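Local coordinates for protein translation initiation factor 6 (Methanocaldococcus jannaschii, PDB 1G61) that binds the 50S ribosomal subunit and prevents it from joining the 30S subunit to form the 70S initiation complex, at residues 64-69 / 135-140; 112-117 / 156-161. All coordinates share one frame; numbering follows the deposited sequence.

Contact 1: residues 64-69 / 135-140; sequences VANKYG and LNVEVE
Asn66 and Leu135 meet through the amide nitrogen of one and the backbone carbonyl of the other. Asn66 ND2 donates to Leu135 O at 3.0 Å with an almost straight N-H...O angle (169°), and the acceptor lies in the amide plane. The opposite branch of the same amide grips its own turn: OD1 accepts from Tyr68 N, above its carbonyl plane, and from Gly69 N, nearly along the C=O axis. CG stands between the backbone N and the carbonyl carbon (chi1 72°), and chi2 near zero then sets OD1 toward the backbone of the turn. Leu135 CD2 packs 3.8 Å from Asn66 OD1 and more loosely against Val64 CG1. Farther out, Asn136 leaves helical geometry with positive phi and sets OD1 over the centre of one Tyr68 ring face, 3.6 Å from CD2, its amide plane almost perpendicular to the ring (88°). An alanine at Asn66 would probably leave Leu135 O without this donor and the amides of Tyr68 and Gly69 without their common acceptor, letting the turn relax. An Asx turn in the hairpin joining strands 64-65 and 69-73 is thus fastened to the C-terminal end of helix 128-135.

Contact 2: residues 112-117 / 156-161; sequences LTNDKG and VTNKGC
The amides of Asn114 and Asn158 and the carboxylate of Asp115 form the polar centre of this contact. The two amide planes are inclined at 51°, and each amide directs an N-H within its own plane at an oxygen of the other segment. Asn114 ND2 reaches Thr157 O at 2.9 Å in a practically straight bond, though it comes from above the plane of that carbonyl. Asn158 ND2 meets Asp115 OD2, also at 2.9 Å; here too the acceptor is approached from above its plane, with carboxylate and amide turned 56° apart. Asn158 OD1 accepts from Asp115 N in its carbonyl plane, so both ends of the Asn158 amide bind one residue, which fixes its rotation. The other carboxylate oxygen, Asp115 OD1, is taken by Lys67 N.

Lys116 bends at chi3 (-79°), which places CE 3.5 Å from Asn158 O. NZ then donates to Asn158 O at 2.8 Å, in the carbonyl plane and on a lone pair, and also reaches Lys180 O. Next to the polar groups Val156 CG1 lies 3.6 Å from Leu112 CD1 and 3.4 Å from Thr113 O, while Phe179 of helix 169-179 packs on both aliphatic side chains. Two waters bridge the carbonyl oxygens Thr113 O and Val156 O, one of them only weakly at Val156.

Each turn is braced from within. Asn114 OD1 takes Lys116 N and Gly117 N, and Thr157 OG1 takes Lys159 N and Gly160 N. The pairing therefore joins an Asx turn to an ST turn, each at the tip of a β-hairpin, in keeping with the repeated α/β subdomains of the eIF-6 fold.

Of the four segments the chain passes first through the turn at 64-69, then that at 112-117, runs through helix 128-135 into 135-140, and comes last to the turn at 156-161. Contact 1 closes a loop with 65 residues between its segments, contact 2 one with 38; the segments alternate, so the loops cross rather than nest. Both contacts reach the three-stranded sheet of 111-113, 117-120 and 138-141, which stands between the sheets that hold strands 64-65 and 154-156. The contacts also touch directly: a probable hydrogen bond from Asn66 ND2 to Asn114 O ties the turn at 64-69 to that at 112-117, and contact 2 carries the connection on to the turn at 156-161.

Contact 1: residues 64-69 / 135-140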
loop_
_atom_site.group_PDB
_atom_site.type_symbol
_atom_site.label_atom_id
_atom_site.label_comp_id
_atom_site.label_asym_id
_atom_site.label_seq_id
_atom_site.Cartn_x
_atom_site.Cartn_y
_atom_site.Cartn_z
ATOM N N VAL A 64 -5.707 -0.709 -4.101
ATOM C CA VAL A 64 -5.626 -0.112 -2.769
ATOM C C VAL A 64 -6.588 -0.813 -1.851
ATOM O O VAL A 64 -7.683 -1.180 -2.310
ATOM C CB VAL A 64 -6.119 1.354 -2.927
ATOM C CG1 VAL A 64 -6.350 2.021 -1.635
ATOM C CG2 VAL A 64 -5.123 2.132 -3.779
ATOM N N ALA A 65 -6.248 -0.970 -0.574
ATOM C CA ALA A 65 -7.216 -1.534 0.345
ATOM C C ALA A 65 -6.977 -1.044 1.762
ATOM O O ALA A 65 -5.862 -0.630 2.106
ATOM C CB ALA A 65 -7.189 -3.067 0.355
ATOM N N ASN A 66 -8.049 -1.094 2.534
ATOM C CA ASN A 66 -7.892 -0.851 3.980
ATOM C C ASN A 66 -8.869 -1.810 4.668
ATOM O O ASN A 66 -9.319 -2.795 4.048
ATOM C CB ASN A 66 -8.042 0.612 4.350
ATOM C CG ASN A 66 -9.449 1.161 4.265
ATOM O OD1 ASN A 66 -10.371 0.438 3.823
ATOM N ND2 ASN A 66 -9.624 2.421 4.706
ATOM N N LYS A 67 -9.184 -1.569 5.946
ATOM C CA LYS A 67 -10.100 -2.510 6.649
ATOM C C LYS A 67 -11.495 -2.499 6.035
ATOM O O LYS A 67 -12.229 -3.497 6.154
ATOM C CB LYS A 67 -10.236 -2.111 8.107
ATOM C CG LYS A 67 -10.936 -3.166 8.972
ATOM C CD LYS A 67 -11.203 -2.631 10.422
ATOM C CE LYS A 67 -12.493 -1.839 10.448
ATOM N NZ LYS A 67 -12.755 -1.196 11.780
ATOM N N TYR A 68 -11.875 -1.383 5.416
ATOM C CA TYR A 68 -13.254 -1.152 4.963
ATOM C C TYR A 68 -13.473 -1.405 3.479
ATOM O O TYR A 68 -14.609 -1.764 3.121
ATOM C CB TYR A 68 -13.642 0.298 5.264
ATOM C CG TYR A 68 -13.677 0.599 6.763
ATOM C CD1 TYR A 68 -12.705 1.405 7.371
ATOM C CD2 TYR A 68 -14.685 0.090 7.565
ATOM C CE1 TYR A 68 -12.716 1.705 8.723
ATOM C CE2 TYR A 68 -14.704 0.368 8.922
ATOM C CZ TYR A 68 -13.726 1.164 9.502
ATOM O OH TYR A 68 -13.821 1.412 10.852
ATOM N N GLY A 69 -12.448 -1.195 2.648
ATOM C CA GLY A 69 -12.712 -1.201 1.224
ATOM C C GLY A 69 -11.535 -1.725 0.439
ATOM O O GLY A 69 -10.380 -1.772 0.926
ATOM N N LEU A 135 -13.459 3.352 1.039
ATOM C CA LEU A 135 -12.446 3.275 2.109
ATOM C C LEU A 135 -13.021 3.693 3.463
ATOM O O LEU A 135 -12.442 3.340 4.500
ATOM C CB LEU A 135 -11.250 4.129 1.755
ATOM C CG LEU A 135 -10.483 3.697 0.495
ATOM C CD1 LEU A 135 -9.276 4.620 0.322
ATOM C CD2 LEU A 135 -10.045 2.246 0.545
ATOM N N ASN A 136 -14.131 4.467 3.471
ATOM C CA ASN A 136 -14.819 4.828 4.696
ATOM C C ASN A 136 -13.918 5.598 5.630
ATOM O O ASN A 136 -13.962 5.402 6.859
ATOM C CB ASN A 136 -15.418 3.589 5.408
ATOM C CG ASN A 136 -16.373 3.948 6.529
ATOM O OD1 ASN A 136 -16.413 3.258 7.571
ATOM N ND2 ASN A 136 -17.145 4.966 6.291
ATOM N N VAL A 137 -13.116 6.513 5.094
ATOM C CA VAL A 137 -12.259 7.396 5.862
ATOM C C VAL A 137 -12.279 8.803 5.240
ATOM O O VAL A 137 -12.720 8.981 4.106
ATOM C CB VAL A 137 -10.804 6.923 5.923
ATOM C CG1 VAL A 137 -10.651 5.580 6.648
ATOM C CG2 VAL A 137 -10.220 6.813 4.512
ATOM N N GLU A 138 -11.776 9.748 6.016
ATOM C CA GLU A 138 -11.559 11.077 5.471
ATOM C C GLU A 138 -10.625 10.989 4.285
ATOM O O GLU A 138 -9.546 10.358 4.446
ATOM C CB GLU A 138 -10.922 11.941 6.574
ATOM C CG GLU A 138 -10.516 13.324 5.999
ATOM C CD GLU A 138 -9.623 14.128 6.895
ATOM O OE1 GLU A 138 -9.256 13.704 8.019
ATOM O OE2 GLU A 138 -9.270 15.284 6.553
ATOM N N VAL A 139 -10.955 11.630 3.176
ATOM C CA VAL A 139 -10.082 11.683 1.983
ATOM C C VAL A 139 -9.709 13.114 1.696
ATOM O O VAL A 139 -10.577 13.996 1.714
ATOM C CB VAL A 139 -10.817 11.081 0.757
ATOM C CG1 VAL A 139 -9.984 11.263 -0.511
ATOM C CG2 VAL A 139 -11.094 9.590 1.017
ATOM N N GLU A 140 -8.421 13.383 1.485
ATOM C CA GLU A 140 -7.976 14.696 1.031
ATOM C C GLU A 140 -7.178 14.533 -0.261
ATOM O O GLU A 140 -6.586 13.464 -0.517
ATOM C CB GLU A 140 -7.060 15.363 2.084
ATOM C CG GLU A 140 -7.770 15.567 3.415
ATOM C CD GLU A 140 -9.000 16.436 3.320
ATOM O OE1 GLU A 140 -9.153 17.227 2.353
ATOM O OE2 GLU A 140 -9.867 16.377 4.229
HETATM O O HOH W 1 -16.219 2.891 10.958
#

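Contact 2: residues 112-117 / 156-161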
loop_
_atom_site.group_PDB
_atom_site.type_symbol
_atom_site.label_atom_id
_atom_site.label_comp_id
_atom_site.label_asym_id
_atom_site.label_seq_id
_atom_site.Cartn_x
_atom_site.Cartn_y
_atom_site.Cartn_z
ATOM N N LEU A 112 -3.041 6.771 -1.103
ATOM C CA LEU A 112 -2.309 6.356 0.087
ATOM C C LEU A 112 -3.297 6.312 1.248
ATOM O O LEU A 112 -3.823 7.373 1.578
ATOM C CB LEU A 112 -1.200 7.360 0.344
ATOM C CG LEU A 112 -0.299 7.189 1.544
ATOM C CD1 LEU A 112 0.622 5.985 1.353
ATOM C CD2 LEU A 112 0.536 8.460 1.722
ATOM N N THR A 113 -3.556 5.163 1.851
ATOM C CA THR A 113 -4.613 5.058 2.856
ATOM C C THR A 113 -4.211 4.174 4.007
ATOM O O THR A 113 -3.531 3.155 3.824
ATOM C CB THR A 113 -5.911 4.547 2.213
ATOM O OG1 THR A 113 -7.017 4.739 3.133
ATOM C CG2 THR A 113 -5.868 3.060 1.804
ATOM N N ASN A 114 -4.709 4.546 5.198
ATOM C CA ASN A 114 -4.748 3.562 6.284
ATOM C C ASN A 114 -6.225 3.394 6.664
ATOM O O ASN A 114 -7.120 3.671 5.824
ATOM C CB ASN A 114 -3.835 3.900 7.450
ATOM C CG ASN A 114 -4.183 5.193 8.152
ATOM O OD1 ASN A 114 -5.228 5.803 7.877
ATOM N ND2 ASN A 114 -3.313 5.616 9.086
ATOM N N ASP A 115 -6.551 2.975 7.884
ATOM C CA ASP A 115 -7.950 2.785 8.282
ATOM C C ASP A 115 -8.552 4.052 8.879
ATOM O O ASP A 115 -9.695 3.949 9.356
ATOM C CB ASP A 115 -8.044 1.645 9.318
ATOM C CG ASP A 115 -7.659 0.320 8.693
ATOM O OD1 ASP A 115 -7.631 0.186 7.457
ATOM O OD2 ASP A 115 -7.315 -0.633 9.425
ATOM N N LYS A 116 -7.825 5.169 8.845
ATOM C CA LYS A 116 -8.242 6.423 9.453
ATOM C C LYS A 116 -8.224 7.592 8.483
ATOM O O LYS A 116 -8.909 8.586 8.789
ATOM C CB LYS A 116 -7.367 6.776 10.708
ATOM C CG LYS A 116 -7.544 5.706 11.796
ATOM C CD LYS A 116 -6.597 5.862 12.964
ATOM C CE LYS A 116 -5.215 5.332 12.646
ATOM N NZ LYS A 116 -4.296 5.500 13.819
ATOM N N GLY A 117 -7.517 7.519 7.340
ATOM C CA GLY A 117 -7.459 8.677 6.408
ATOM C C GLY A 117 -6.795 8.212 5.107
ATOM O O GLY A 117 -6.083 7.198 5.079
ATOM N N VAL A 156 2.115 4.047 4.567
ATOM C CA VAL A 156 1.310 4.427 5.717
ATOM C C VAL A 156 0.633 3.192 6.293
ATOM O O VAL A 156 0.207 2.302 5.553
ATOM C CB VAL A 156 0.295 5.551 5.418
ATOM C CG1 VAL A 156 -0.846 5.107 4.519
ATOM C CG2 VAL A 156 -0.213 6.123 6.747
ATOM N N THR A 157 0.595 3.173 7.628
ATOM C CA THR A 157 -0.096 2.122 8.353
ATOM C C THR A 157 -0.948 2.813 9.422
ATOM O O THR A 157 -0.927 4.070 9.543
ATOM C CB THR A 157 0.831 1.118 9.031
ATOM O OG1 THR A 157 1.388 1.751 10.211
ATOM C CG2 THR A 157 1.972 0.702 8.093
ATOM N N ASN A 158 -1.713 2.095 10.196
ATOM C CA ASN A 158 -2.446 2.669 11.320
ATOM C C ASN A 158 -1.526 3.208 12.412
ATOM O O ASN A 158 -1.995 4.011 13.237
ATOM C CB ASN A 158 -3.406 1.630 11.915
ATOM C CG ASN A 158 -4.520 1.296 10.943
ATOM O OD1 ASN A 158 -4.920 2.142 10.123
ATOM N ND2 ASN A 158 -5.018 0.071 11.021
ATOM N N LYS A 159 -0.264 2.783 12.398
ATOM C CA LYS A 159 0.656 3.174 13.472
ATOM C C LYS A 159 1.613 4.246 13.043
ATOM O O LYS A 159 2.057 5.069 13.858
ATOM C CB LYS A 159 1.446 1.920 13.923
ATOM C CG LYS A 159 2.252 2.152 15.177
ATOM C CD LYS A 159 2.881 0.848 15.684
ATOM C CE LYS A 159 3.326 1.000 17.143
ATOM N NZ LYS A 159 3.952 -0.275 17.601
ATOM N N GLY A 160 2.066 4.265 11.774
ATOM C CA GLY A 160 3.070 5.238 11.393
ATOM C C GLY A 160 3.066 5.493 9.882
ATOM O O GLY A 160 2.257 4.980 9.120
ATOM N N CYS A 161 4.029 6.337 9.475
ATOM C CA CYS A 161 4.087 6.762 8.078
ATOM C C CYS A 161 5.546 7.072 7.722
ATOM O O CYS A 161 6.213 7.767 8.506
ATOM C CB CYS A 161 3.188 8.003 7.919
ATOM S SG CYS A 161 3.245 8.765 6.287
HETATM O O HOH W 2 -1.340 1.764 2.648
HETATM O O HOH W 3 -2.166 0.852 5.707
#